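Local coordinates for protein aminotransferase, class III (Thermomicrobium roseum, PDB 6IO1) that probably acts as a thermostable, (S)-enantioselective omega-transaminase that moves amino groups with a pyridoxal 5'-phosphate cofactor, held here in its aminated form, at residues L26-L29 with R30-P34; V45-A48 with E49-Y53; L72-A75 with A76-Q79; A343-L346 with W347-A350; E392-P395 with P396-L400. All coordinates share one frame; numbering follows the deposited sequence.

Contact 1. Residues L26-L29 with R30-P34; sequences LYQL and RREGP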
loop_
_atom_site.group_PDB
_atom_site.type_symbol
_atom_site.label_atom_id
_atom_site.label_comp_id
_atom_site.label_asym_id
_atom_site.label_seq_id
_atom_site.Cartn_x
_atom_site.Cartn_y
_atom_site.Cartn_z
ATOM N N LEU B 26 8.535 -20.759 1.835
ATOM C CA LEU B 26 8.509 -21.107 0.417
ATOM C C LEU B 26 9.060 -22.509 0.189
ATOM O O LEU B 26 8.557 -23.256 -0.662
ATOM C CB LEU B 26 9.298 -20.070 -0.379
ATOM C CG LEU B 26 8.846 -18.626 -0.140
ATOM C CD1 LEU B 26 9.776 -17.631 -0.818
ATOM C CD2 LEU B 26 7.412 -18.430 -0.609
ATOM N N TYR B 27 10.085 -22.885 0.957
ATOM C CA TYR B 27 10.637 -24.233 0.880
ATOM C C TYR B 27 9.568 -25.266 1.214
ATOM O O TYR B 27 9.412 -26.269 0.508
ATOM C CB TYR B 27 11.833 -24.343 1.830
ATOM C CG TYR B 27 12.485 -25.708 1.938
ATOM C CD1 TYR B 27 11.952 -26.696 2.759
ATOM C CD2 TYR B 27 13.657 -25.993 1.249
ATOM C CE1 TYR B 27 12.553 -27.937 2.868
ATOM C CE2 TYR B 27 14.266 -27.230 1.356
ATOM C CZ TYR B 27 13.710 -28.197 2.166
ATOM O OH TYR B 27 14.311 -29.430 2.273
ATOM N N GLN B 28 8.818 -25.031 2.293
ATOM C CA GLN B 28 7.715 -25.920 2.645
ATOM C C GLN B 28 6.598 -25.859 1.610
ATOM O O GLN B 28 5.984 -26.885 1.294
ATOM C CB GLN B 28 7.179 -25.565 4.031
ATOM C CG GLN B 28 5.890 -26.284 4.399
ATOM C CD GLN B 28 5.408 -25.942 5.792
ATOM O OE1 GLN B 28 6.038 -25.163 6.506
ATOM N NE2 GLN B 28 4.281 -26.524 6.188
ATOM N N LEU B 29 6.304 -24.663 1.089
ATOM C CA LEU B 29 5.210 -24.519 0.132
ATOM C C LEU B 29 5.459 -25.341 -1.125
ATOM O O LEU B 29 4.537 -25.978 -1.650
ATOM C CB LEU B 29 5.010 -23.050 -0.234
ATOM C CG LEU B 29 3.991 -22.833 -1.356
ATOM C CD1 LEU B 29 2.607 -22.539 -0.790
ATOM C CD2 LEU B 29 4.445 -21.738 -2.307
ATOM N N ARG B 30 6.695 -25.337 -1.627
ATOM C CA ARG B 30 6.988 -26.093 -2.841
ATOM C C ARG B 30 6.767 -27.587 -2.631
ATOM O O ARG B 30 6.338 -28.294 -3.551
ATOM C CB ARG B 30 8.419 -25.813 -3.302
ATOM C CG ARG B 30 8.611 -24.399 -3.816
ATOM C CD ARG B 30 9.852 -24.264 -4.677
ATOM N NE ARG B 30 9.839 -23.014 -5.433
ATOM C CZ ARG B 30 10.731 -22.687 -6.362
ATOM N NH1 ARG B 30 11.731 -23.511 -6.644
ATOM N NH2 ARG B 30 10.633 -21.528 -6.998
ATOM N N ARG B 31 7.054 -28.085 -1.427
ATOM C CA ARG B 31 6.893 -29.508 -1.147
ATOM C C ARG B 31 5.443 -29.889 -0.861
ATOM O O ARG B 31 4.991 -30.960 -1.278
ATOM C CB ARG B 31 7.803 -29.913 0.014
ATOM C CG ARG B 31 9.245 -30.085 -0.424
ATOM C CD ARG B 31 10.245 -29.658 0.633
ATOM N NE ARG B 31 11.613 -29.796 0.140
ATOM C CZ ARG B 31 12.211 -28.919 -0.662
ATOM N NH1 ARG B 31 11.570 -27.826 -1.053
ATOM N NH2 ARG B 31 13.457 -29.129 -1.066
ATOM N N GLU B 32 4.696 -29.039 -0.150
ATOM C CA GLU B 32 3.352 -29.393 0.288
ATOM C C GLU B 32 2.234 -28.691 -0.471
ATOM O O GLU B 32 1.113 -29.206 -0.493
ATOM C CB GLU B 32 3.181 -29.098 1.785
ATOM C CG GLU B 32 4.268 -29.692 2.662
ATOM C CD GLU B 32 4.104 -29.320 4.121
ATOM O OE1 GLU B 32 3.100 -28.657 4.459
ATOM O OE2 GLU B 32 4.979 -29.689 4.932
ATOM N N GLY B 33 2.500 -27.542 -1.085
ATOM C CA GLY B 33 1.472 -26.818 -1.793
ATOM C C GLY B 33 0.662 -25.943 -0.861
ATOM O O GLY B 33 0.807 -25.998 0.364
ATOM N N PRO B 34 -0.211 -25.116 -1.424
ATOM C CA PRO B 34 -1.003 -24.193 -0.613
ATOM C C PRO B 34 -2.337 -24.797 -0.184
ATOM O O PRO B 34 -2.746 -25.868 -0.635
ATOM C CB PRO B 34 -1.229 -23.027 -1.579
ATOM C CG PRO B 34 -1.407 -23.725 -2.889
ATOM C CD PRO B 34 -0.442 -24.901 -2.864
#
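Leu26 O accepts the backbone N-H of Arg30 at 3.0 Å, a regular i to i+4 bond of helix 26-32. The Tyr27 ring carries the guanidinium of Arg31 flat on one face. The two planes are 15° apart, and Arg31 CZ sits 3.5 Å from the ring centroid, a cation-pi stack. Arg31 NH1 also reaches back to Tyr27 O at 3.1 Å, which, with the stack, limits how the guanidinium can turn. A serine at Tyr27 would probably leave the guanidinium of Arg31 without its stacking surface, free to swing about the one backbone bond. Gln28 CG lies anti to the backbone N (chi1 171°) and the chain runs on extended, bringing NE2 to Glu32 OE1 at 3.0 Å. That bond is nearly straight, at 169°; it lies in the amide plane but meets the carboxylate from above. Leu29 O takes the N-H of Gly33, the positive-phi residue where the helix stops, and Leu29 CD1 rests on Pro34 CB at 3.9 Å. Leu29 and Pro34 face helix 8-18 at Asp15, and Pro34 also meets Val12. Leu26 and Arg30 pack on Ala312 of the second subunit, and Arg30 NH1 forms a salt bridge with Glu309 of that subunit.

Contact 2. Residues V45-A48 with E49-Y53; sequences VWDA and EGKRY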
loop_
_atom_site.group_PDB
_atom_site.type_symbol
_atom_site.label_atom_id
_atom_site.label_comp_id
_atom_site.label_asym_id
_atom_site.label_seq_id
_atom_site.Cartn_x
_atom_site.Cartn_y
_atom_site.Cartn_z
ATOM N N VAL B 45 -15.422 -20.939 5.626
ATOM C CA VAL B 45 -14.768 -20.930 4.326
ATOM C C VAL B 45 -14.645 -22.373 3.858
ATOM O O VAL B 45 -14.719 -23.315 4.648
ATOM C CB VAL B 45 -13.378 -20.253 4.355
ATOM C CG1 VAL B 45 -13.515 -18.758 4.607
ATOM C CG2 VAL B 45 -12.494 -20.899 5.409
ATOM N N TRP B 46 -14.509 -22.546 2.551
ATOM C CA TRP B 46 -14.364 -23.870 1.960
ATOM C C TRP B 46 -13.131 -23.896 1.070
ATOM O O TRP B 46 -12.855 -22.927 0.356
ATOM C CB TRP B 46 -15.607 -24.264 1.155
ATOM C CG TRP B 46 -16.798 -24.589 2.007
ATOM C CD1 TRP B 46 -17.222 -25.831 2.384
ATOM C CD2 TRP B 46 -17.721 -23.659 2.585
ATOM N NE1 TRP B 46 -18.351 -25.730 3.162
ATOM C CE2 TRP B 46 -18.677 -24.406 3.300
ATOM C CE3 TRP B 46 -17.831 -22.264 2.567
ATOM C CZ2 TRP B 46 -19.729 -23.807 3.991
ATOM C CZ3 TRP B 46 -18.875 -21.671 3.254
ATOM C CH2 TRP B 46 -19.811 -22.442 3.955
ATOM N N ASP B 47 -12.392 -25.002 1.110
ATOM C CA ASP B 47 -11.211 -25.112 0.270
ATOM C C ASP B 47 -11.589 -25.683 -1.097
ATOM O O ASP B 47 -12.749 -25.997 -1.372
ATOM C CB ASP B 47 -10.113 -25.927 0.967
ATOM C CG ASP B 47 -10.456 -27.406 1.136
ATOM O OD1 ASP B 47 -11.440 -27.902 0.551
ATOM O OD2 ASP B 47 -9.708 -28.086 1.870
ATOM N N ALA B 48 -10.587 -25.818 -1.970
ATOM C CA ALA B 48 -10.835 -26.263 -3.337
ATOM C C ALA B 48 -11.382 -27.682 -3.404
ATOM O O ALA B 48 -12.025 -28.040 -4.398
ATOM C CB ALA B 48 -9.551 -26.160 -4.160
ATOM N N GLU B 49 -11.152 -28.495 -2.377
ATOM C CA GLU B 49 -11.625 -29.872 -2.355
ATOM C C GLU B 49 -12.968 -30.027 -1.650
ATOM O O GLU B 49 -13.439 -31.157 -1.488
ATOM C CB GLU B 49 -10.572 -30.774 -1.704
ATOM C CG GLU B 49 -9.310 -30.931 -2.546
ATOM C CD GLU B 49 -8.219 -31.703 -1.836
ATOM O OE1 GLU B 49 -8.483 -32.838 -1.390
ATOM O OE2 GLU B 49 -7.093 -31.176 -1.732
ATOM N N GLY B 50 -13.592 -28.926 -1.229
ATOM C CA GLY B 50 -14.900 -28.953 -0.604
ATOM C C GLY B 50 -14.901 -29.056 0.903
ATOM O O GLY B 50 -15.981 -29.074 1.508
ATOM N N LYS B 51 -13.734 -29.125 1.525
ATOM C CA LYS B 51 -13.658 -29.189 2.974
ATOM C C LYS B 51 -13.993 -27.834 3.594
ATOM O O LYS B 51 -13.606 -26.784 3.075
ATOM C CB LYS B 51 -12.263 -29.651 3.381
ATOM C CG LYS B 51 -12.031 -29.646 4.862
ATOM C CD LYS B 51 -10.839 -30.485 5.224
ATOM C CE LYS B 51 -10.644 -30.476 6.711
ATOM N NZ LYS B 51 -9.593 -31.448 7.126
ATOM N N ARG B 52 -14.716 -27.857 4.713
ATOM C CA ARG B 52 -15.148 -26.639 5.387
ATOM C C ARG B 52 -14.243 -26.332 6.575
ATOM O O ARG B 52 -13.793 -27.239 7.281
ATOM C CB ARG B 52 -16.601 -26.751 5.856
ATOM C CG ARG B 52 -17.200 -25.428 6.311
ATOM C CD ARG B 52 -18.519 -25.624 7.035
ATOM N NE ARG B 52 -18.354 -26.351 8.290
ATOM C CZ ARG B 52 -19.337 -26.573 9.156
ATOM N NH1 ARG B 52 -20.560 -26.128 8.902
ATOM N NH2 ARG B 52 -19.099 -27.245 10.275
ATOM N N TYR B 53 -13.986 -25.043 6.786
ATOM C CA TYR B 53 -13.160 -24.547 7.872
ATOM C C TYR B 53 -13.860 -23.361 8.514
ATOM O O TYR B 53 -14.606 -22.630 7.856
ATOM C CB TYR B 53 -11.771 -24.094 7.397
ATOM C CG TYR B 53 -10.982 -25.112 6.608
ATOM C CD1 TYR B 53 -11.237 -25.328 5.260
ATOM C CD2 TYR B 53 -9.959 -25.836 7.205
ATOM C CE1 TYR B 53 -10.507 -26.250 4.534
ATOM C CE2 TYR B 53 -9.224 -26.759 6.488
ATOM C CZ TYR B 53 -9.503 -26.962 5.154
ATOM O OH TYR B 53 -8.772 -27.881 4.437
#
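Asp47 turns its carboxylate in under the turn that joins two strands. Its CG stands between the backbone N and the carbonyl carbon (chi1 68°), which points OD1 at the backbone N-H groups of the turn. Asp47 OD1 takes the N-H of Lys51 N at 2.8 Å, from above the carboxylate plane, and a weak bond from Glu49 N. Asp47 OD2 receives Tyr53 OH at 2.7 Å on its anti side, tilted out of the carboxylate plane. The ring of Tyr53 meets the carboxylate with its edge, the two planes 66° apart. Both oxygens are thus engaged, so the group is held against rotation, and the N-H and O-H donors are likely to stabilise its negative charge.

This is a beta hairpin, strands 44-47 and 52-55, closed by a type I turn from Asp47 to Gly50 with a G1 beta bulge, Gly50 taking the positive-phi position. Val45 and Tyr53 are an antiparallel hydrogen-bonded pair. Trp46 and Arg52 are a non-hydrogen-bonded pair.

Trp46 and Arg52 run side by side in the same direction. Arg52, its chi1 trans at -168°, lays its aliphatic part over the indole. Arg52 CG is 3.7 Å from the centroid of the five-membered ring of Trp46, a CH-pi contact. Gly50 O lies in the indole plane at the edge, 3.6 Å from Trp46 CD1. On the opposite face from Trp46 and Arg52, Val45 CG2 touches Tyr53 CB at 3.8 Å.

Contact 3. Residues L72-A75 with A76-Q79; sequences LAEA and AREQ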
loop_
_atom_site.group_PDB
_atom_site.type_symbol
_atom_site.label_atom_id
_atom_site.label_comp_id
_atom_site.label_asym_id
_atom_site.label_seq_id
_atom_site.Cartn_x
_atom_site.Cartn_y
_atom_site.Cartn_z
ATOM N N LEU B 72 -22.287 -5.353 0.325
ATOM C CA LEU B 72 -20.998 -4.774 -0.040
ATOM C C LEU B 72 -20.679 -5.033 -1.508
ATOM O O LEU B 72 -20.134 -4.160 -2.196
ATOM C CB LEU B 72 -19.900 -5.332 0.869
ATOM C CG LEU B 72 -19.664 -4.631 2.214
ATOM C CD1 LEU B 72 -20.946 -4.482 3.026
ATOM C CD2 LEU B 72 -18.615 -5.365 3.029
ATOM N N ALA B 73 -21.021 -6.225 -2.004
ATOM C CA ALA B 73 -20.829 -6.524 -3.418
ATOM C C ALA B 73 -21.653 -5.587 -4.292
ATOM O O ALA B 73 -21.175 -5.107 -5.326
ATOM C CB ALA B 73 -21.191 -7.982 -3.702
ATOM N N GLU B 74 -22.901 -5.320 -3.893
ATOM C CA GLU B 74 -23.747 -4.414 -4.663
ATOM C C GLU B 74 -23.214 -2.989 -4.624
ATOM O O GLU B 74 -23.252 -2.277 -5.636
ATOM C CB GLU B 74 -25.183 -4.462 -4.134
ATOM C CG GLU B 74 -26.048 -3.283 -4.561
ATOM C CD GLU B 74 -26.301 -3.236 -6.058
ATOM O OE1 GLU B 74 -26.054 -4.248 -6.748
ATOM O OE2 GLU B 74 -26.745 -2.177 -6.550
ATOM N N ALA B 75 -22.705 -2.556 -3.469
ATOM C CA ALA B 75 -22.101 -1.231 -3.388
ATOM C C ALA B 75 -20.907 -1.122 -4.326
ATOM O O ALA B 75 -20.765 -0.133 -5.060
ATOM C CB ALA B 75 -21.685 -0.923 -1.950
ATOM N N ALA B 76 -20.041 -2.141 -4.322
ATOM C CA ALA B 76 -18.886 -2.137 -5.212
ATOM C C ALA B 76 -19.311 -2.120 -6.675
ATOM O O ALA B 76 -18.744 -1.378 -7.480
ATOM C CB ALA B 76 -17.997 -3.345 -4.927
ATOM N N ARG B 77 -20.305 -2.935 -7.037
ATOM C CA ARG B 77 -20.767 -2.978 -8.422
ATOM C C ARG B 77 -21.316 -1.624 -8.859
ATOM O O ARG B 77 -20.970 -1.112 -9.933
ATOM C CB ARG B 77 -21.829 -4.068 -8.577
ATOM C CG ARG B 77 -22.346 -4.256 -9.992
ATOM C CD ARG B 77 -23.806 -4.689 -9.988
ATOM N NE ARG B 77 -24.676 -3.699 -9.358
ATOM C CZ ARG B 77 -25.105 -2.593 -9.957
ATOM N NH1 ARG B 77 -24.765 -2.345 -11.214
ATOM N NH2 ARG B 77 -25.892 -1.745 -9.308
ATOM N N GLU B 78 -22.170 -1.024 -8.023
ATOM C CA GLU B 78 -22.752 0.275 -8.338
ATOM C C GLU B 78 -21.669 1.328 -8.528
ATOM O O GLU B 78 -21.672 2.073 -9.518
ATOM C CB GLU B 78 -23.716 0.685 -7.224
ATOM C CG GLU B 78 -24.565 1.908 -7.521
ATOM C CD GLU B 78 -25.189 2.489 -6.267
ATOM O OE1 GLU B 78 -25.944 1.763 -5.588
ATOM O OE2 GLU B 78 -24.924 3.668 -5.959
ATOM N N GLN B 79 -20.729 1.405 -7.581
ATOM C CA GLN B 79 -19.685 2.416 -7.684
ATOM C C GLN B 79 -18.790 2.172 -8.890
ATOM O O GLN B 79 -18.408 3.119 -9.577
ATOM C CB GLN B 79 -18.857 2.475 -6.401
ATOM C CG GLN B 79 -17.907 3.667 -6.358
ATOM C CD GLN B 79 -18.618 4.991 -6.589
ATOM O OE1 GLN B 79 -19.711 5.221 -6.069
ATOM N NE2 GLN B 79 -18.003 5.865 -7.378
#
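Arg77 NH2 donates a hydrogen bond to Glu74 OE2 at 2.9 Å, on the syn side, somewhat out of the carboxylate plane, and almost perfectly straight (176°). The bond lies in the guanidinium plane. Arg77 NE bonds Glu74 OE1 at 3.0 Å, from above the carboxylate. The grip is side-on, one nitrogen to each oxygen, with the two flat groups 30° apart. It is an i to i+3 salt bridge, and bends in both chains make it possible: Glu74 turns at chi2 (65°), Arg77 at chi2 and chi3. Glu78 OE1 comes within 4.1 Å of Glu74 OE2, but Glu78 is paired with Arg82. With an alanine here in place of Arg77, Glu74 would probably be left without its countercharge beside the like-charged Glu78, and Glu81 would lose the partner it has in Arg77 NH1. Underneath, regular backbone bonds hold helix 70-82. Leu72 and Ala76 lie on helix 328-344. Leu72, Ala73 and Ala76 pack on Met80 of the second subunit, and Arg77 meets Arg77 of that subunit.

Contact 4. Residues A343-L346 with W347-A350; sequences AERL and WENA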
loop_
_atom_site.group_PDB
_atom_site.type_symbol
_atom_site.label_atom_id
_atom_site.label_comp_id
_atom_site.label_asym_id
_atom_site.label_seq_id
_atom_site.Cartn_x
_atom_site.Cartn_y
_atom_site.Cartn_z
ATOM N N ALA B 343 -25.357 -0.757 12.512
ATOM C CA ALA B 343 -26.732 -1.224 12.667
ATOM C C ALA B 343 -26.794 -2.497 13.501
ATOM O O ALA B 343 -27.666 -2.641 14.366
ATOM C CB ALA B 343 -27.368 -1.450 11.295
ATOM N N GLU B 344 -25.873 -3.427 13.266
ATOM C CA GLU B 344 -25.844 -4.667 14.023
ATOM C C GLU B 344 -25.070 -4.537 15.325
ATOM O O GLU B 344 -25.080 -5.476 16.128
ATOM C CB GLU B 344 -25.255 -5.791 13.163
ATOM C CG GLU B 344 -26.059 -6.053 11.896
ATOM C CD GLU B 344 -25.540 -7.229 11.092
ATOM O OE1 GLU B 344 -24.585 -7.892 11.548
ATOM O OE2 GLU B 344 -26.090 -7.490 10.001
ATOM N N ARG B 345 -24.429 -3.393 15.556
ATOM C CA ARG B 345 -23.712 -3.111 16.798
ATOM C C ARG B 345 -22.756 -4.251 17.151
ATOM O O ARG B 345 -22.754 -4.786 18.263
ATOM C CB ARG B 345 -24.710 -2.829 17.924
ATOM C CG ARG B 345 -25.559 -1.580 17.673
ATOM C CD ARG B 345 -26.433 -1.259 18.861
ATOM N NE ARG B 345 -25.656 -0.523 19.849
ATOM C CZ ARG B 345 -25.242 0.737 19.710
ATOM N NH1 ARG B 345 -24.527 1.286 20.673
ATOM N NH2 ARG B 345 -25.554 1.446 18.633
ATOM N N LEU B 346 -21.911 -4.592 16.173
ATOM C CA LEU B 346 -21.004 -5.773 16.227
ATOM C C LEU B 346 -20.032 -5.690 17.409
ATOM O O LEU B 346 -19.541 -6.753 17.833
ATOM C CB LEU B 346 -20.268 -5.921 14.892
ATOM C CG LEU B 346 -21.146 -6.331 13.711
ATOM C CD1 LEU B 346 -20.301 -6.629 12.482
ATOM C CD2 LEU B 346 -22.006 -7.534 14.069
ATOM N N TRP B 347 -19.738 -4.484 17.894
ATOM C CA TRP B 347 -18.812 -4.360 19.050
ATOM C C TRP B 347 -19.400 -5.117 20.247
ATOM O O TRP B 347 -18.608 -5.638 21.057
ATOM C CB TRP B 347 -18.509 -2.892 19.379
ATOM C CG TRP B 347 -19.729 -2.046 19.573
ATOM C CD1 TRP B 347 -20.431 -1.866 20.730
ATOM C CD2 TRP B 347 -20.394 -1.254 18.574
ATOM N NE1 TRP B 347 -21.486 -1.021 20.519
ATOM C CE2 TRP B 347 -21.489 -0.628 19.206
ATOM C CE3 TRP B 347 -20.173 -1.013 17.213
ATOM C CZ2 TRP B 347 -22.356 0.221 18.521
ATOM C CZ3 TRP B 347 -21.031 -0.174 16.538
ATOM C CH2 TRP B 347 -22.107 0.433 17.185
ATOM N N GLU B 348 -20.731 -5.119 20.384
ATOM C CA GLU B 348 -21.376 -5.797 21.505
ATOM C C GLU B 348 -21.173 -7.305 21.421
ATOM O O GLU B 348 -20.805 -7.954 22.410
ATOM C CB GLU B 348 -22.867 -5.459 21.530
ATOM C CG GLU B 348 -23.175 -3.996 21.801
ATOM C CD GLU B 348 -24.664 -3.718 21.837
ATOM O OE1 GLU B 348 -25.451 -4.657 21.592
ATOM O OE2 GLU B 348 -25.048 -2.562 22.110
ATOM N N ASN B 349 -21.423 -7.884 20.243
ATOM C CA ASN B 349 -21.166 -9.308 20.066
ATOM C C ASN B 349 -19.685 -9.617 20.186
ATOM O O ASN B 349 -19.318 -10.692 20.659
ATOM C CB ASN B 349 -21.698 -9.801 18.723
ATOM C CG ASN B 349 -21.722 -11.317 18.634
ATOM O OD1 ASN B 349 -22.456 -11.982 19.365
ATOM N ND2 ASN B 349 -20.905 -11.872 17.745
ATOM N N ALA B 350 -18.821 -8.697 19.757
ATOM C CA ALA B 350 -17.392 -8.902 19.942
ATOM C C ALA B 350 -17.055 -9.018 21.420
ATOM O O ALA B 350 -16.345 -9.940 21.829
ATOM C CB ALA B 350 -16.604 -7.764 19.298
HETATM O O HOH W 1 -23.930 -7.486 18.189
HETATM O O HOH W 2 -23.290 -0.485 22.569
#
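Arg345 and Trp347 meet through two torsions. A chi1 of 53° wedges Trp347 CG over its own backbone and folds the indole back over Arg345. The Arg345 chain bends at chi3 (82°), turning its guanidinium to the CZ2 edge of the indole. Arg345 CA then lies over the six-membered ring of Trp347, 3.8 Å from its centroid and close to the ring normal, a CH-pi contact. The guanidinium stands nearly upright to the indole, at 82°. Trp347 CZ2 points at the centre of the guanidinium face, 3.2 Å from Arg345 CZ. This is no flat stack.

Arg345 is the C-prime residue of a Schellman motif that ends helix 328-344. Its positive phi turns the chain, which goes on into helix 346-361. Arg345 O takes the N-H of Glu348 in the first turn of the new helix.

Glu348 extends its side chain back to Arg345. Arg345 NE bonds Glu348 OE2 at 3.1 Å, a salt bridge in the guanidinium plane but well above the carboxylate. One water ties the three side chains together. It accepts from Arg345 NH1 at 2.9 Å and from Trp347 NE1 at 2.8 Å, and donates to Glu348 OE2 at 2.8 Å. Another water donates to Arg345 O and accepts a weak bond from Asn349 N. Asn349 ND2 bonds the carbonyls of Leu428 and Ile430, while Leu346 packs on Leu341, Ile65 and Leu428.

Contact 5. Residues E392-P395 with P396-L400; sequences EKFP and PEFKL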
loop_
_atom_site.group_PDB
_atom_site.type_symbol
_atom_site.label_atom_id
_atom_site.label_comp_id
_atom_site.label_asym_id
_atom_site.label_seq_id
_atom_site.Cartn_x
_atom_site.Cartn_y
_atom_site.Cartn_z
ATOM N N GLU B 392 9.540 -22.256 29.454
ATOM C CA GLU B 392 10.420 -22.375 28.263
ATOM C C GLU B 392 9.607 -22.645 26.990
ATOM O O GLU B 392 8.720 -23.519 27.010
ATOM C CB GLU B 392 11.453 -23.481 28.484
ATOM C CG GLU B 392 10.835 -24.837 28.775
ATOM C CD GLU B 392 11.834 -25.974 28.884
ATOM O OE1 GLU B 392 11.470 -27.026 29.446
ATOM O OE2 GLU B 392 12.973 -25.807 28.405
ATOM N N LYS B 393 9.957 -21.922 25.922
ATOM C CA LYS B 393 9.423 -22.041 24.585
ATOM C C LYS B 393 9.951 -23.322 23.955
ATOM O O LYS B 393 11.048 -23.788 24.270
ATOM C CB LYS B 393 9.837 -20.776 23.824
ATOM C CG LYS B 393 8.773 -19.710 23.906
ATOM C CD LYS B 393 9.157 -18.448 23.239
ATOM C CE LYS B 393 7.920 -17.655 23.292
ATOM N NZ LYS B 393 7.394 -17.309 24.552
ATOM N N PHE B 394 9.157 -23.907 23.073
ATOM C CA PHE B 394 9.632 -25.091 22.378
ATOM C C PHE B 394 10.757 -24.684 21.417
ATOM O O PHE B 394 10.685 -23.618 20.792
ATOM C CB PHE B 394 8.466 -25.764 21.637
ATOM C CG PHE B 394 7.629 -26.693 22.487
ATOM C CD1 PHE B 394 6.522 -26.222 23.174
ATOM C CD2 PHE B 394 7.922 -28.050 22.560
ATOM C CE1 PHE B 394 5.740 -27.073 23.938
ATOM C CE2 PHE B 394 7.143 -28.908 23.324
ATOM C CZ PHE B 394 6.052 -28.416 24.013
ATOM N N PRO B 395 11.797 -25.504 21.265
ATOM C CA PRO B 395 12.934 -25.125 20.394
ATOM C C PRO B 395 12.525 -25.114 18.933
ATOM O O PRO B 395 11.481 -25.673 18.572
ATOM C CB PRO B 395 13.968 -26.227 20.669
ATOM C CG PRO B 395 13.193 -27.363 21.257
ATOM C CD PRO B 395 12.086 -26.719 22.040
ATOM N N PRO B 396 13.303 -24.470 18.056
ATOM C CA PRO B 396 12.900 -24.429 16.637
ATOM C C PRO B 396 12.767 -25.798 15.978
ATOM O O PRO B 396 11.918 -25.965 15.094
ATOM C CB PRO B 396 14.009 -23.585 15.986
ATOM C CG PRO B 396 14.568 -22.755 17.103
ATOM C CD PRO B 396 14.498 -23.643 18.315
ATOM N N GLU B 397 13.594 -26.777 16.367
ATOM C CA GLU B 397 13.606 -28.083 15.699
ATOM C C GLU B 397 12.294 -28.852 15.848
ATOM O O GLU B 397 11.964 -29.685 15.001
ATOM C CB GLU B 397 14.767 -28.922 16.237
ATOM C CG GLU B 397 15.002 -28.808 17.741
ATOM C CD GLU B 397 15.918 -27.654 18.115
ATOM O OE1 GLU B 397 16.706 -27.806 19.071
ATOM O OE2 GLU B 397 15.846 -26.592 17.460
ATOM N N PHE B 398 11.548 -28.609 16.924
ATOM C CA PHE B 398 10.249 -29.249 17.128
ATOM C C PHE B 398 9.220 -28.752 16.119
ATOM O O PHE B 398 8.247 -29.460 15.834
ATOM C CB PHE B 398 9.810 -29.029 18.576
ATOM C CG PHE B 398 8.573 -29.768 18.989
ATOM C CD1 PHE B 398 8.624 -31.088 19.392
ATOM C CD2 PHE B 398 7.361 -29.102 19.041
ATOM C CE1 PHE B 398 7.475 -31.752 19.799
ATOM C CE2 PHE B 398 6.207 -29.754 19.439
ATOM C CZ PHE B 398 6.260 -31.085 19.821
ATOM N N LYS B 399 9.405 -27.542 15.591
ATOM C CA LYS B 399 8.503 -26.959 14.596
ATOM C C LYS B 399 7.067 -26.900 15.117
ATOM O O LYS B 399 6.136 -27.431 14.505
ATOM C CB LYS B 399 8.574 -27.724 13.270
ATOM C CG LYS B 399 9.933 -27.671 12.596
ATOM C CD LYS B 399 9.975 -28.588 11.388
ATOM C CE LYS B 399 11.302 -28.481 10.660
ATOM N NZ LYS B 399 11.650 -27.062 10.368
ATOM N N LEU B 400 6.896 -26.271 16.282
ATOM C CA LEU B 400 5.572 -26.195 16.896
ATOM C C LEU B 400 4.581 -25.468 15.994
ATOM O O LEU B 400 3.419 -25.875 15.885
ATOM C CB LEU B 400 5.656 -25.507 18.258
ATOM C CG LEU B 400 4.325 -25.364 19.004
ATOM C CD1 LEU B 400 3.925 -26.681 19.654
ATOM C CD2 LEU B 400 4.403 -24.254 20.040
HETATM O O HOH W 3 8.931 -24.782 17.546
#
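Phe394 sets CD2 over one face of the Phe398 ring, toward its rim, while Leu400 CD1 lies in plane at the edge of Phe398. The two rings form an offset stack, centroids 4.8 Å apart and planes at 26°. Their closest atoms are Phe394 CD2 and Phe398 CD2, at 3.7 Å. Phe398 holds chi1 at -173°, and this extended setting aims its ring back at Phe394. Leu400 CD2 adds a looser contact to Phe394 CD1.

Residues 396-398 take helical backbone angles without the regular helix bonds. Pro395 O accepts a weak bond from Phe398 N at 3.4 Å. A water donates to Pro395 O at 2.9 Å and accepts from Leu400 N at 2.8 Å, bridging the bend. Pro395 CB packs on the carboxyl end of Glu397.

The bend leads into helix 400-410, with Lys399 at its N-cap position. Phe394, Phe398 and Leu400 all pack on Leu450 of helix 432-450, and Phe394 and Leu400 also touch Val384 of strand 379-384.

All five contacts are local and follow in series; none nests in or crosses another. Contact 1 ends helix 26-32, just before strand 35-41. Contact 2 then closes the hairpin turn between strands 44-47 and 52-55 of the same sheet. Contact 3 closes no loop and lies within helix 70-82. Contact 4 is the corner from helix 328-344 into helix 346-361, about 9 Å from contact 3 at the nearest atoms; helix 328-344 links the two. Contact 5 bends the loop between strand 379-384 and helix 400-410. It comes within about 7 Å of contact 1 at the nearest atoms. Contacts 1 and 3 both pack on the second subunit, with centres about 36 Å apart.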